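Local coordinates for dextranase (Pseudarthrobacter oxydans, PDB 6NZS), which catalyses the endohydrolysis of (1->6)-alpha-D-glucosidic linkages in dextran, as a glycoside hydrolase of family 49, at residues Phe90-Asp95 / Ala142-Ser147; Val96-Ser101 / Met186-Glu191; Asn543-Glu548 / Ile572-Glu577; Ser520-Tyr525 / Val533-Glu538; Thr220-Val225 / Tyr237-Asp242. All coordinates share one frame; numbering follows the deposited sequence.

Contact 1. Residues Phe90-Asp95 / Ala142-Ser147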
# COMPACT_ATOMS: atom_id res chain seq x y z
N PHE A 90 -16.92 -3.85 -5.20
CA PHE A 90 -17.96 -4.46 -6.02
C PHE A 90 -17.36 -4.74 -7.38
O PHE A 90 -16.30 -4.20 -7.73
CB PHE A 90 -19.23 -3.58 -6.12
CG PHE A 90 -18.99 -2.20 -6.69
CD1 PHE A 90 -19.00 -1.99 -8.07
CD2 PHE A 90 -18.79 -1.11 -5.85
CE1 PHE A 90 -18.79 -0.72 -8.60
CE2 PHE A 90 -18.59 0.16 -6.37
CZ PHE A 90 -18.59 0.36 -7.74
N GLU A 91 -18.01 -5.61 -8.14
CA GLU A 91 -17.63 -5.86 -9.53
C GLU A 91 -18.58 -5.12 -10.45
O GLU A 91 -19.79 -5.08 -10.22
CB GLU A 91 -17.70 -7.35 -9.88
CG GLU A 91 -16.79 -8.23 -9.06
CD GLU A 91 -16.80 -9.65 -9.57
OE1 GLU A 91 -17.47 -10.50 -8.96
OE2 GLU A 91 -16.15 -9.91 -10.60
N TYR A 92 -18.03 -4.55 -11.53
CA TYR A 92 -18.86 -3.86 -12.49
C TYR A 92 -18.29 -4.05 -13.89
O TYR A 92 -17.10 -4.30 -14.07
CB TYR A 92 -19.09 -2.38 -12.13
CG TYR A 92 -17.95 -1.44 -12.44
CD1 TYR A 92 -16.63 -1.77 -12.13
CD2 TYR A 92 -18.19 -0.19 -13.02
CE1 TYR A 92 -15.58 -0.90 -12.42
CE2 TYR A 92 -17.14 0.69 -13.30
CZ TYR A 92 -15.84 0.33 -12.99
OH TYR A 92 -14.81 1.18 -13.29
N ALA A 93 -19.18 -3.98 -14.89
CA ALA A 93 -18.76 -4.08 -16.28
C ALA A 93 -19.23 -2.91 -17.13
O ALA A 93 -18.93 -2.88 -18.33
CB ALA A 93 -19.23 -5.42 -16.89
N LYS A 94 -19.94 -1.95 -16.55
CA LYS A 94 -20.55 -0.85 -17.27
C LYS A 94 -20.63 0.31 -16.29
O LYS A 94 -20.68 0.09 -15.08
CB LYS A 94 -21.96 -1.28 -17.73
CG LYS A 94 -22.75 -0.29 -18.56
CD LYS A 94 -23.96 -1.01 -19.19
CE LYS A 94 -24.95 -0.05 -19.82
NZ LYS A 94 -24.41 0.68 -20.99
N ASP A 95 -20.61 1.54 -16.82
CA ASP A 95 -20.65 2.73 -15.98
C ASP A 95 -21.73 2.61 -14.92
O ASP A 95 -22.84 2.14 -15.19
CB ASP A 95 -20.98 3.97 -16.83
CG ASP A 95 -19.87 4.37 -17.78
OD1 ASP A 95 -18.93 3.59 -18.01
OD2 ASP A 95 -19.96 5.49 -18.33
N ALA A 142 -9.37 -1.59 -16.03
CA ALA A 142 -8.56 -1.54 -14.82
C ALA A 142 -9.39 -1.35 -13.56
O ALA A 142 -8.86 -1.53 -12.46
CB ALA A 142 -7.57 -0.37 -14.91
N GLY A 143 -10.66 -0.98 -13.70
CA GLY A 143 -11.41 -0.52 -12.55
C GLY A 143 -10.79 0.75 -11.98
O GLY A 143 -9.87 1.34 -12.55
N TYR A 144 -11.35 1.18 -10.85
CA TYR A 144 -10.86 2.36 -10.14
C TYR A 144 -10.86 2.07 -8.65
O TYR A 144 -11.82 1.51 -8.12
CB TYR A 144 -11.79 3.55 -10.38
CG TYR A 144 -11.71 4.17 -11.75
CD1 TYR A 144 -12.52 3.72 -12.79
CD2 TYR A 144 -10.82 5.21 -12.01
CE1 TYR A 144 -12.45 4.29 -14.05
CE2 TYR A 144 -10.74 5.79 -13.29
CZ TYR A 144 -11.56 5.31 -14.30
OH TYR A 144 -11.51 5.86 -15.57
N ARG A 145 -9.78 2.46 -7.97
CA ARG A 145 -9.69 2.41 -6.52
C ARG A 145 -9.46 3.84 -6.04
O ARG A 145 -8.48 4.48 -6.44
CB ARG A 145 -8.54 1.50 -6.09
CG ARG A 145 -8.79 -0.00 -6.39
CD ARG A 145 -7.58 -0.70 -7.02
NE ARG A 145 -7.22 -0.12 -8.32
CZ ARG A 145 -7.85 -0.37 -9.47
NH1 ARG A 145 -8.89 -1.19 -9.50
NH2 ARG A 145 -7.43 0.22 -10.58
N PHE A 146 -10.36 4.36 -5.21
CA PHE A 146 -10.31 5.78 -4.88
C PHE A 146 -10.92 6.04 -3.51
O PHE A 146 -11.64 5.21 -2.96
CB PHE A 146 -10.99 6.64 -5.97
CG PHE A 146 -12.45 6.32 -6.20
CD1 PHE A 146 -12.82 5.26 -7.00
CD2 PHE A 146 -13.43 7.11 -5.62
CE1 PHE A 146 -14.16 4.98 -7.21
CE2 PHE A 146 -14.77 6.85 -5.82
CZ PHE A 146 -15.14 5.79 -6.63
N SER A 147 -10.63 7.24 -3.00
CA SER A 147 -11.06 7.69 -1.68
C SER A 147 -12.18 8.72 -1.84
O SER A 147 -12.10 9.61 -2.70
CB SER A 147 -9.87 8.34 -0.98
OG SER A 147 -10.27 8.96 0.22
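The phenol oxygen of Y92 meets the ring of Y144 at its edge, in the ring plane, with OH 3.5 Å from Y144 CD1. The same oxygen lies 3.9 Å from G143 CA, which comes up to the edge of the Y92 ring. Y92 holds CG between its backbone N and carbonyl carbon (chi1 78°), and from there the ring reaches over to 142-147 although the CB itself does not point that way. The two tyrosines cross obliquely, without stacking, and the hydroxyl is spoken for elsewhere: it hydrogen-bonds to P138 O, a bond that probably helps to fix where it lies against Y144. This meeting of hydroxyl, ring edge and glycine CA is the tight part. Behind it the turn is braced from within, because R145 brings both terminal nitrogens to A142 O, NH2 at 2.9 Å and NH1 at 3.0 Å, while NH1 also forms a salt bridge with E191. On the loose side the chain leaves the contact: A93, K94 and D95 swing off as a partly exposed loop, tied back through D95 to the backbone of Y139. Strands 84-92 and 144-150 do not pair with each other; each bonds to strand 176-192, one along either edge. The contact thus spans one middle strand of a beta-sheet in the N-terminal Ig-like domain of family 49, a beta-sandwich.

Contact 2. Residues Val96-Ser101 / Met186-Glu191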
# COMPACT_ATOMS: atom_id res chain seq x y z
N VAL A 96 -21.41 3.06 -13.70
CA VAL A 96 -22.34 2.98 -12.57
C VAL A 96 -22.47 4.34 -11.90
O VAL A 96 -21.58 5.19 -11.98
CB VAL A 96 -21.93 1.93 -11.51
CG1 VAL A 96 -22.03 0.52 -12.07
CG2 VAL A 96 -20.52 2.23 -10.99
N TRP A 97 -23.60 4.52 -11.22
CA TRP A 97 -23.76 5.58 -10.23
C TRP A 97 -23.63 4.95 -8.85
O TRP A 97 -24.33 3.99 -8.53
CB TRP A 97 -25.15 6.21 -10.33
CG TRP A 97 -25.32 7.27 -11.39
CD1 TRP A 97 -26.08 7.18 -12.52
CD2 TRP A 97 -24.74 8.59 -11.40
NE1 TRP A 97 -26.00 8.36 -13.24
CE2 TRP A 97 -25.19 9.24 -12.57
CE3 TRP A 97 -23.89 9.28 -10.53
CZ2 TRP A 97 -24.81 10.55 -12.90
CZ3 TRP A 97 -23.52 10.59 -10.86
CH2 TRP A 97 -23.98 11.20 -12.03
N VAL A 98 -22.73 5.49 -8.03
CA VAL A 98 -22.50 5.01 -6.67
C VAL A 98 -23.03 6.06 -5.70
O VAL A 98 -22.57 7.21 -5.74
CB VAL A 98 -21.02 4.74 -6.41
CG1 VAL A 98 -20.83 4.22 -5.01
CG2 VAL A 98 -20.49 3.73 -7.42
N ASP A 99 -23.98 5.68 -4.84
CA ASP A 99 -24.46 6.56 -3.78
C ASP A 99 -23.63 6.29 -2.53
O ASP A 99 -23.54 5.14 -2.09
CB ASP A 99 -25.92 6.27 -3.44
CG ASP A 99 -26.86 6.55 -4.60
OD1 ASP A 99 -26.84 7.67 -5.13
OD2 ASP A 99 -27.62 5.64 -4.97
N VAL A 100 -23.05 7.34 -1.95
CA VAL A 100 -22.31 7.22 -0.70
C VAL A 100 -23.00 8.11 0.32
O VAL A 100 -23.16 9.31 0.08
CB VAL A 100 -20.83 7.59 -0.83
CG1 VAL A 100 -20.10 7.23 0.46
CG2 VAL A 100 -20.20 6.87 -2.01
N SER A 101 -23.40 7.53 1.44
CA SER A 101 -24.10 8.23 2.50
C SER A 101 -23.25 8.23 3.76
O SER A 101 -22.70 7.20 4.15
CB SER A 101 -25.44 7.56 2.80
OG SER A 101 -26.30 7.66 1.67
N MET A 186 -12.79 6.33 3.55
CA MET A 186 -13.75 5.54 2.79
C MET A 186 -13.16 5.29 1.41
O MET A 186 -13.08 6.22 0.59
CB MET A 186 -15.10 6.27 2.67
CG MET A 186 -16.12 5.52 1.79
SD MET A 186 -16.50 3.88 2.44
CE MET A 186 -17.55 3.24 1.14
N MET A 187 -12.77 4.04 1.14
CA MET A 187 -12.24 3.64 -0.15
C MET A 187 -13.30 2.88 -0.92
O MET A 187 -14.06 2.09 -0.35
CB MET A 187 -11.03 2.72 0.06
CG MET A 187 -9.73 3.31 -0.45
SD MET A 187 -9.33 4.87 0.35
CE MET A 187 -9.28 4.32 2.07
N ILE A 188 -13.36 3.13 -2.22
CA ILE A 188 -14.18 2.35 -3.14
C ILE A 188 -13.26 1.61 -4.09
O ILE A 188 -12.40 2.22 -4.73
CB ILE A 188 -15.18 3.22 -3.92
CG1 ILE A 188 -16.17 3.89 -2.96
CG2 ILE A 188 -15.92 2.38 -4.97
CD1 ILE A 188 -17.12 4.88 -3.62
N PHE A 189 -13.43 0.29 -4.17
CA PHE A 189 -12.69 -0.54 -5.10
C PHE A 189 -13.71 -1.04 -6.12
O PHE A 189 -14.40 -2.04 -5.89
CB PHE A 189 -12.03 -1.71 -4.36
CG PHE A 189 -11.05 -1.30 -3.27
CD1 PHE A 189 -10.38 -0.07 -3.30
CD2 PHE A 189 -10.80 -2.17 -2.22
CE1 PHE A 189 -9.48 0.27 -2.29
CE2 PHE A 189 -9.91 -1.84 -1.22
CZ PHE A 189 -9.25 -0.61 -1.25
N ALA A 190 -13.84 -0.30 -7.22
CA ALA A 190 -14.75 -0.64 -8.32
C ALA A 190 -13.95 -1.50 -9.28
O ALA A 190 -13.13 -0.99 -10.04
CB ALA A 190 -15.24 0.63 -9.00
N GLU A 191 -14.16 -2.81 -9.22
CA GLU A 191 -13.29 -3.76 -9.88
C GLU A 191 -13.98 -4.37 -11.09
O GLU A 191 -15.19 -4.59 -11.09
CB GLU A 191 -12.90 -4.88 -8.91
CG GLU A 191 -12.18 -4.39 -7.65
CD GLU A 191 -10.95 -3.60 -7.96
OE1 GLU A 191 -9.99 -4.23 -8.41
OE2 GLU A 191 -10.91 -2.36 -7.74
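The rings beside I188, where it meets V98 and V100, are those of F90 and F146 from the neighbouring strands 84-92 and 144-150. The ring of F189 is carried on the other side of its strand, where it meets the rings of W87 and F383 at planes about 35° and 45° apart. The groups that touch across the two segments are aliphatic. I188 is stretched to its full length, with CD1 continuing the chain (chi2 175°), and this one methyl does all the close touching: it lies 4.0 Å from V98 CG1 and 4.0 Å from V100 CG2. The two valines have nearly the same first torsion but offer different branches, because they flank the isoleucine from opposite directions along their strand. V100 and I188 meet tip to tip, whereas V98 and I188 slide past one another in opposite senses. V98 lies opposite I188 and V100 opposite M186, so the strands run in opposed directions; CA separations of 9.4 Å are too wide for backbone pairing. L39 and V148 also touch the I188 side chain, which so lies in apolar surroundings. The strand 96-102 pairs with 37-43 and 132-137, while 176-192 pairs with 84-92 and 144-150; two layers joined face to face through branched aliphatic side chains are the core of a beta-sandwich, as in Ig-like domains.

Contact 3. Residues Asn543-Glu548 / Ile572-Glu577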
# COMPACT_ATOMS: atom_id res chain seq x y z
N ASN A 543 23.36 10.41 -17.22
CA ASN A 543 23.55 9.14 -16.53
C ASN A 543 23.53 9.29 -15.01
O ASN A 543 23.96 8.38 -14.30
CB ASN A 543 24.87 8.48 -16.97
CG ASN A 543 24.91 6.99 -16.66
OD1 ASN A 543 23.92 6.28 -16.87
ND2 ASN A 543 26.05 6.52 -16.15
N GLY A 544 23.03 10.41 -14.49
CA GLY A 544 22.92 10.58 -13.06
C GLY A 544 21.48 10.55 -12.61
O GLY A 544 20.70 9.71 -13.06
N LEU A 545 21.11 11.47 -11.73
CA LEU A 545 19.73 11.60 -11.26
C LEU A 545 19.06 12.74 -12.00
O LEU A 545 19.49 13.90 -11.90
CB LEU A 545 19.72 11.88 -9.75
CG LEU A 545 18.34 12.18 -9.13
CD1 LEU A 545 17.37 11.00 -9.28
CD2 LEU A 545 18.53 12.52 -7.68
N ALA A 546 18.01 12.43 -12.75
CA ALA A 546 17.26 13.41 -13.53
C ALA A 546 15.94 13.71 -12.84
O ALA A 546 15.13 12.79 -12.63
CB ALA A 546 17.00 12.90 -14.95
N LEU A 547 15.71 14.98 -12.48
CA LEU A 547 14.42 15.45 -11.97
C LEU A 547 13.80 16.32 -13.06
O LEU A 547 14.11 17.51 -13.17
CB LEU A 547 14.60 16.23 -10.68
CG LEU A 547 15.41 15.51 -9.60
CD1 LEU A 547 15.66 16.40 -8.39
CD2 LEU A 547 14.76 14.20 -9.18
N GLU A 548 12.93 15.73 -13.86
CA GLU A 548 12.28 16.41 -14.97
C GLU A 548 10.86 16.77 -14.56
O GLU A 548 10.07 15.89 -14.21
CB GLU A 548 12.26 15.50 -16.20
CG GLU A 548 11.62 16.15 -17.41
CD GLU A 548 11.59 15.24 -18.63
OE1 GLU A 548 12.04 14.08 -18.53
OE2 GLU A 548 11.12 15.70 -19.69
N ILE A 572 16.26 21.15 -2.36
CA ILE A 572 17.29 20.21 -2.79
C ILE A 572 18.59 20.53 -2.06
O ILE A 572 19.20 21.58 -2.31
CB ILE A 572 17.47 20.20 -4.31
CG1 ILE A 572 16.23 19.63 -4.99
CG2 ILE A 572 18.71 19.39 -4.71
CD1 ILE A 572 16.22 19.81 -6.50
N GLY A 573 19.02 19.63 -1.18
CA GLY A 573 20.26 19.75 -0.43
C GLY A 573 21.26 18.66 -0.78
O GLY A 573 21.94 18.11 0.09
N PHE A 574 21.34 18.35 -2.07
CA PHE A 574 22.28 17.35 -2.56
C PHE A 574 23.71 17.81 -2.28
O PHE A 574 24.01 19.00 -2.26
CB PHE A 574 22.09 17.18 -4.07
CG PHE A 574 20.74 16.58 -4.47
CD1 PHE A 574 19.87 16.03 -3.53
CD2 PHE A 574 20.38 16.54 -5.81
CE1 PHE A 574 18.65 15.48 -3.93
CE2 PHE A 574 19.18 16.00 -6.22
CZ PHE A 574 18.31 15.46 -5.27
N ASP A 575 24.61 16.84 -2.05
CA ASP A 575 26.00 17.19 -1.76
C ASP A 575 26.62 17.96 -2.92
O ASP A 575 26.40 17.64 -4.09
CB ASP A 575 26.83 15.93 -1.53
CG ASP A 575 26.54 15.24 -0.20
OD1 ASP A 575 25.64 15.67 0.55
OD2 ASP A 575 27.22 14.23 0.08
N GLY A 576 27.40 19.00 -2.59
CA GLY A 576 28.02 19.80 -3.62
C GLY A 576 28.91 19.00 -4.55
O GLY A 576 28.99 19.30 -5.75
N GLU A 577 29.58 17.97 -4.03
CA GLU A 577 30.45 17.15 -4.87
C GLU A 577 29.67 16.41 -5.95
O GLU A 577 30.27 15.93 -6.92
CB GLU A 577 31.27 16.16 -4.03
CG GLU A 577 30.49 14.98 -3.47
CD GLU A 577 31.38 13.99 -2.74
OE1 GLU A 577 32.60 14.24 -2.64
OE2 GLU A 577 30.87 12.96 -2.25
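The CE2-CZ side of the F574 ring fits into the notch between L545 and L547, two leucines spaced along the same face of their strand, whose methyls approach it obliquely. L545 CD2 lies against the CE2-CZ bond, 3.8 Å from F574 CZ, and its side chain crosses that of F574 at about a right angle. From the other side of the notch L547 CD1 comes within 4.2 Å of F574 CE2. L547 has a second task: its CD1 also meets I572 CD1 tip to tip at 3.9 Å, so that this methyl fills the angle between the isoleucine and the ring. The strand 545-552 stacks in parallel with 495-507 and 582-585 in the beta-solenoid of family 49, and the segment 572-577 belongs to the loop that leads into the last of these. One bump is supplied from within that loop: I572 CG2 stands 3.4 Å above the plane of the F574 ring, over its centre, and fills one face. With CG lying beside the backbone N (chi1 -66°), the ring reaches from its loop toward the leucines. W582 meets the F574 ring edge-to-face, and I500 touches L545 from the preceding strand of the stack. Beyond the ring, D575 forms a salt bridge with K523.

Contact 4. Residues Ser520-Tyr525 / Val533-Glu538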
# COMPACT_ATOMS: atom_id res chain seq x y z
N SER A 520 15.96 17.38 0.59
CA SER A 520 16.27 16.22 -0.23
C SER A 520 17.79 16.03 -0.26
O SER A 520 18.54 17.01 -0.29
CB SER A 520 15.73 16.41 -1.64
OG SER A 520 14.32 16.19 -1.67
N HIS A 521 18.23 14.76 -0.25
CA HIS A 521 19.64 14.41 -0.12
C HIS A 521 20.09 13.51 -1.26
O HIS A 521 19.32 12.72 -1.81
CB HIS A 521 19.90 13.64 1.18
CG HIS A 521 20.10 14.52 2.38
ND1 HIS A 521 20.11 14.03 3.67
CD2 HIS A 521 20.28 15.86 2.49
CE1 HIS A 521 20.31 15.03 4.52
NE2 HIS A 521 20.41 16.15 3.82
N LEU A 522 21.38 13.61 -1.59
CA LEU A 522 22.04 12.73 -2.55
C LEU A 522 23.49 12.61 -2.08
O LEU A 522 24.25 13.58 -2.18
CB LEU A 522 21.98 13.32 -3.95
CG LEU A 522 22.63 12.50 -5.07
CD1 LEU A 522 21.91 11.16 -5.28
CD2 LEU A 522 22.62 13.30 -6.35
N LYS A 523 23.85 11.43 -1.56
CA LYS A 523 25.14 11.25 -0.90
C LYS A 523 25.75 9.93 -1.35
O LYS A 523 25.04 8.94 -1.53
CB LYS A 523 24.98 11.21 0.62
CG LYS A 523 24.40 12.50 1.22
CD LYS A 523 24.41 12.46 2.74
CE LYS A 523 23.89 13.76 3.33
NZ LYS A 523 24.87 14.87 3.13
N ARG A 524 27.08 9.92 -1.51
CA ARG A 524 27.82 8.73 -1.91
C ARG A 524 28.50 8.14 -0.68
O ARG A 524 29.36 8.79 -0.07
CB ARG A 524 28.86 9.07 -2.97
CG ARG A 524 28.27 9.69 -4.23
CD ARG A 524 29.28 9.82 -5.36
NE ARG A 524 30.32 10.80 -5.08
CZ ARG A 524 31.63 10.57 -5.21
NH1 ARG A 524 32.07 9.38 -5.59
NH2 ARG A 524 32.50 11.54 -4.95
N TYR A 525 28.10 6.92 -0.31
CA TYR A 525 28.74 6.23 0.81
C TYR A 525 29.95 5.44 0.30
O TYR A 525 30.19 5.34 -0.90
CB TYR A 525 27.72 5.36 1.54
CG TYR A 525 26.79 6.14 2.48
CD1 TYR A 525 26.74 7.53 2.44
CD2 TYR A 525 25.99 5.48 3.40
CE1 TYR A 525 25.91 8.24 3.30
CE2 TYR A 525 25.16 6.19 4.27
CZ TYR A 525 25.13 7.56 4.21
OH TYR A 525 24.31 8.27 5.06
N VAL A 533 31.20 4.84 -3.65
CA VAL A 533 30.39 4.56 -4.82
C VAL A 533 30.34 5.81 -5.70
O VAL A 533 30.61 6.93 -5.25
CB VAL A 533 28.97 4.09 -4.48
CG1 VAL A 533 29.01 2.89 -3.56
CG2 VAL A 533 28.16 5.23 -3.85
N THR A 534 30.00 5.60 -6.96
CA THR A 534 29.89 6.69 -7.92
C THR A 534 28.43 6.90 -8.30
O THR A 534 27.64 5.95 -8.36
CB THR A 534 30.71 6.39 -9.18
OG1 THR A 534 30.16 5.25 -9.84
CG2 THR A 534 32.16 6.09 -8.80
N ILE A 535 28.07 8.15 -8.53
CA ILE A 535 26.81 8.50 -9.18
C ILE A 535 27.15 8.96 -10.59
O ILE A 535 28.07 9.77 -10.78
CB ILE A 535 26.04 9.58 -8.40
CG1 ILE A 535 25.81 9.11 -6.97
CG2 ILE A 535 24.72 9.87 -9.10
CD1 ILE A 535 25.30 10.19 -6.08
N GLY A 536 26.43 8.42 -11.56
CA GLY A 536 26.72 8.73 -12.95
C GLY A 536 26.68 10.22 -13.24
O GLY A 536 26.05 11.01 -12.52
N ASN A 537 27.38 10.61 -14.30
CA ASN A 537 27.37 11.99 -14.74
C ASN A 537 26.04 12.31 -15.41
O ASN A 537 25.62 11.62 -16.34
CB ASN A 537 28.50 12.22 -15.74
CG ASN A 537 28.46 13.61 -16.34
OD1 ASN A 537 27.77 13.84 -17.33
ND2 ASN A 537 29.17 14.54 -15.71
N GLU A 538 25.37 13.36 -14.93
CA GLU A 538 24.14 13.85 -15.55
C GLU A 538 24.38 15.03 -16.48
O GLU A 538 23.73 15.12 -17.52
CB GLU A 538 23.12 14.25 -14.48
CG GLU A 538 21.77 14.68 -15.04
CD GLU A 538 20.98 13.55 -15.68
OE1 GLU A 538 21.26 12.37 -15.36
OE2 GLU A 538 20.08 13.85 -16.49
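R524 lies at a slant to I535, its aliphatic stem passing alongside the isoleucine before its head turns back toward the chain of V533. The closest of these approaches is R524 CG to I535 CD1, at 3.5 Å. The same methyl faces L522 tip to tip, 3.6 Å from L522 CD1, so that I535 is wedged between two side chains from one side of the strand. A bend at chi3 (-68°) then brings the guanidinium round to the carbonyl of V533: R524 NH1 donates to V533 O at 2.9 Å with an N-H...O angle of 149°. The donor is tilted 24° from the carbonyl plane. V533 is fastened at both polar ends, because its N also donates to Y525 O at 3.0 Å. Its methyl CG2 packs beside R524 CB at 4.0 Å, and T534 CA lies near R524 CD. Further out, R524 has a long, weak ion pair with E577. The loop between Y525 and V533 is thereby pinched shut at its base, so the contact closes a loop beside strand 521-524, the last strand of one parallel sheet of the beta-solenoid typical of this family.

Contact 5. Residues Thr220-Val225 / Tyr237-Asp242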
# COMPACT_ATOMS: atom_id res chain seq x y z
N THR A 220 -8.58 -24.51 10.40
CA THR A 220 -7.25 -24.77 10.92
C THR A 220 -6.69 -26.08 10.38
O THR A 220 -5.69 -26.59 10.90
CB THR A 220 -7.26 -24.78 12.45
OG1 THR A 220 -8.30 -25.65 12.90
CG2 THR A 220 -7.52 -23.36 12.98
N ASN A 221 -7.32 -26.64 9.34
CA ASN A 221 -6.96 -27.94 8.80
C ASN A 221 -6.35 -27.86 7.41
O ASN A 221 -6.21 -28.89 6.73
CB ASN A 221 -8.21 -28.83 8.77
CG ASN A 221 -9.31 -28.27 7.88
OD1 ASN A 221 -9.30 -27.09 7.52
ND2 ASN A 221 -10.28 -29.11 7.53
N LEU A 222 -5.97 -26.66 6.96
CA LEU A 222 -5.54 -26.50 5.58
C LEU A 222 -4.17 -27.10 5.29
O LEU A 222 -3.84 -27.32 4.13
CB LEU A 222 -5.57 -25.02 5.18
CG LEU A 222 -6.96 -24.36 5.24
CD1 LEU A 222 -6.86 -22.91 4.79
CD2 LEU A 222 -7.96 -25.12 4.40
N ASN A 223 -3.36 -27.35 6.32
CA ASN A 223 -2.03 -27.92 6.08
C ASN A 223 -2.11 -29.33 5.51
O ASN A 223 -1.16 -29.77 4.86
CB ASN A 223 -1.20 -27.95 7.36
CG ASN A 223 -0.86 -26.57 7.90
OD1 ASN A 223 -1.41 -25.55 7.46
ND2 ASN A 223 0.05 -26.52 8.86
N ALA A 224 -3.21 -30.04 5.74
CA ALA A 224 -3.34 -31.43 5.33
C ALA A 224 -4.33 -31.64 4.19
O ALA A 224 -4.75 -32.78 3.95
CB ALA A 224 -3.69 -32.32 6.52
N VAL A 225 -4.72 -30.58 3.48
CA VAL A 225 -5.56 -30.76 2.31
C VAL A 225 -4.77 -31.47 1.22
O VAL A 225 -3.57 -31.24 1.04
CB VAL A 225 -6.16 -29.43 1.81
CG1 VAL A 225 -7.02 -28.78 2.89
CG2 VAL A 225 -5.08 -28.49 1.33
N TYR A 237 -14.49 -16.98 7.42
CA TYR A 237 -13.60 -18.07 7.82
C TYR A 237 -12.55 -17.53 8.78
O TYR A 237 -12.11 -16.38 8.65
CB TYR A 237 -12.91 -18.68 6.59
CG TYR A 237 -13.88 -19.00 5.46
CD1 TYR A 237 -14.27 -18.02 4.55
CD2 TYR A 237 -14.40 -20.28 5.31
CE1 TYR A 237 -15.17 -18.31 3.53
CE2 TYR A 237 -15.27 -20.59 4.29
CZ TYR A 237 -15.66 -19.60 3.40
OH TYR A 237 -16.54 -19.92 2.39
N SER A 238 -12.15 -18.35 9.75
CA SER A 238 -11.27 -17.91 10.83
C SER A 238 -10.15 -18.93 11.04
O SER A 238 -10.42 -20.09 11.35
CB SER A 238 -12.07 -17.75 12.13
OG SER A 238 -11.19 -17.53 13.23
N MET A 239 -8.90 -18.48 10.91
CA MET A 239 -7.75 -19.32 11.23
C MET A 239 -7.33 -19.21 12.69
O MET A 239 -6.63 -20.10 13.18
CB MET A 239 -6.55 -18.97 10.34
CG MET A 239 -6.70 -19.38 8.88
SD MET A 239 -5.16 -19.25 7.97
CE MET A 239 -5.76 -19.12 6.28
N GLY A 240 -7.76 -18.16 13.39
CA GLY A 240 -7.37 -17.93 14.76
C GLY A 240 -6.07 -17.16 14.89
O GLY A 240 -5.32 -16.96 13.93
N SER A 241 -5.80 -16.71 16.11
CA SER A 241 -4.57 -15.96 16.37
C SER A 241 -3.33 -16.84 16.39
O SER A 241 -2.21 -16.31 16.34
CB SER A 241 -4.68 -15.24 17.71
OG SER A 241 -4.81 -16.18 18.77
N ASP A 242 -3.48 -18.16 16.45
CA ASP A 242 -2.37 -19.07 16.71
C ASP A 242 -2.18 -20.10 15.60
O ASP A 242 -1.66 -21.19 15.85
CB ASP A 242 -2.51 -19.74 18.08
CG ASP A 242 -3.81 -20.54 18.22
OD1 ASP A 242 -4.70 -20.43 17.35
OD2 ASP A 242 -3.93 -21.29 19.21
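T220 lays its methyl against the backbone of M239, with CG2 3.4 Å from M239 O, in simple van der Waals contact. The threonine gets there by its first torsion (chi1 51°): OG1 stands between the backbone N and the carbonyl carbon and hydrogen-bonds to E218 OE2, which leaves CG2 on the side beside the N, facing 237-242. The CA atoms of T220 and M239 are 5.5 Å apart, so here the chains themselves come close. A second touch is made at longer reach. M239 runs out nearly straight through its last two torsions (chi2 -169°), and its CE arrives 4.2 Å from L222 CD1. L222 is itself extended, its CD1 continuing the line of the side chain (chi2 -178°), so the outer methyls of the two side chains meet. G240, with a positive phi, follows directly and turns the chain aside after M239. N223 OD1 bonds to Y243 OH and V246 N, next to L222 in the 3-10 turn. F266 and A245 touch the side chains of both L222 and M239, and H212 touches L222. Strand 235-238 pairs in parallel with 217-218 and 260-263, and the short 3-10 turn at 222-223, on the way from 217-218 to 229-232, lies against the chain just beyond its end.

In the fold
From the N terminus, contacts 1 and 2 cross along the chain, closing connections of 46 and 84 residues. Their centres are 8 Å apart, and F146 O to I188 N (2.8 Å) and Y144 O to A190 N (2.9 Å) probably hydrogen-bond them together within the N-terminal Ig-like domain. Contact 5 follows in series, closing an eleven-residue connection among the first solenoid strands. Contact 4 then closes a seven-residue loop at the far end, before contact 3 closes its 23-residue one. Their centres lie 7 Å apart, and N543 N to N537 O (2.7 Å) probably joins them. Contacts 3 and 5, with centres about 51 Å apart, mark opposite sides of the chain's centre.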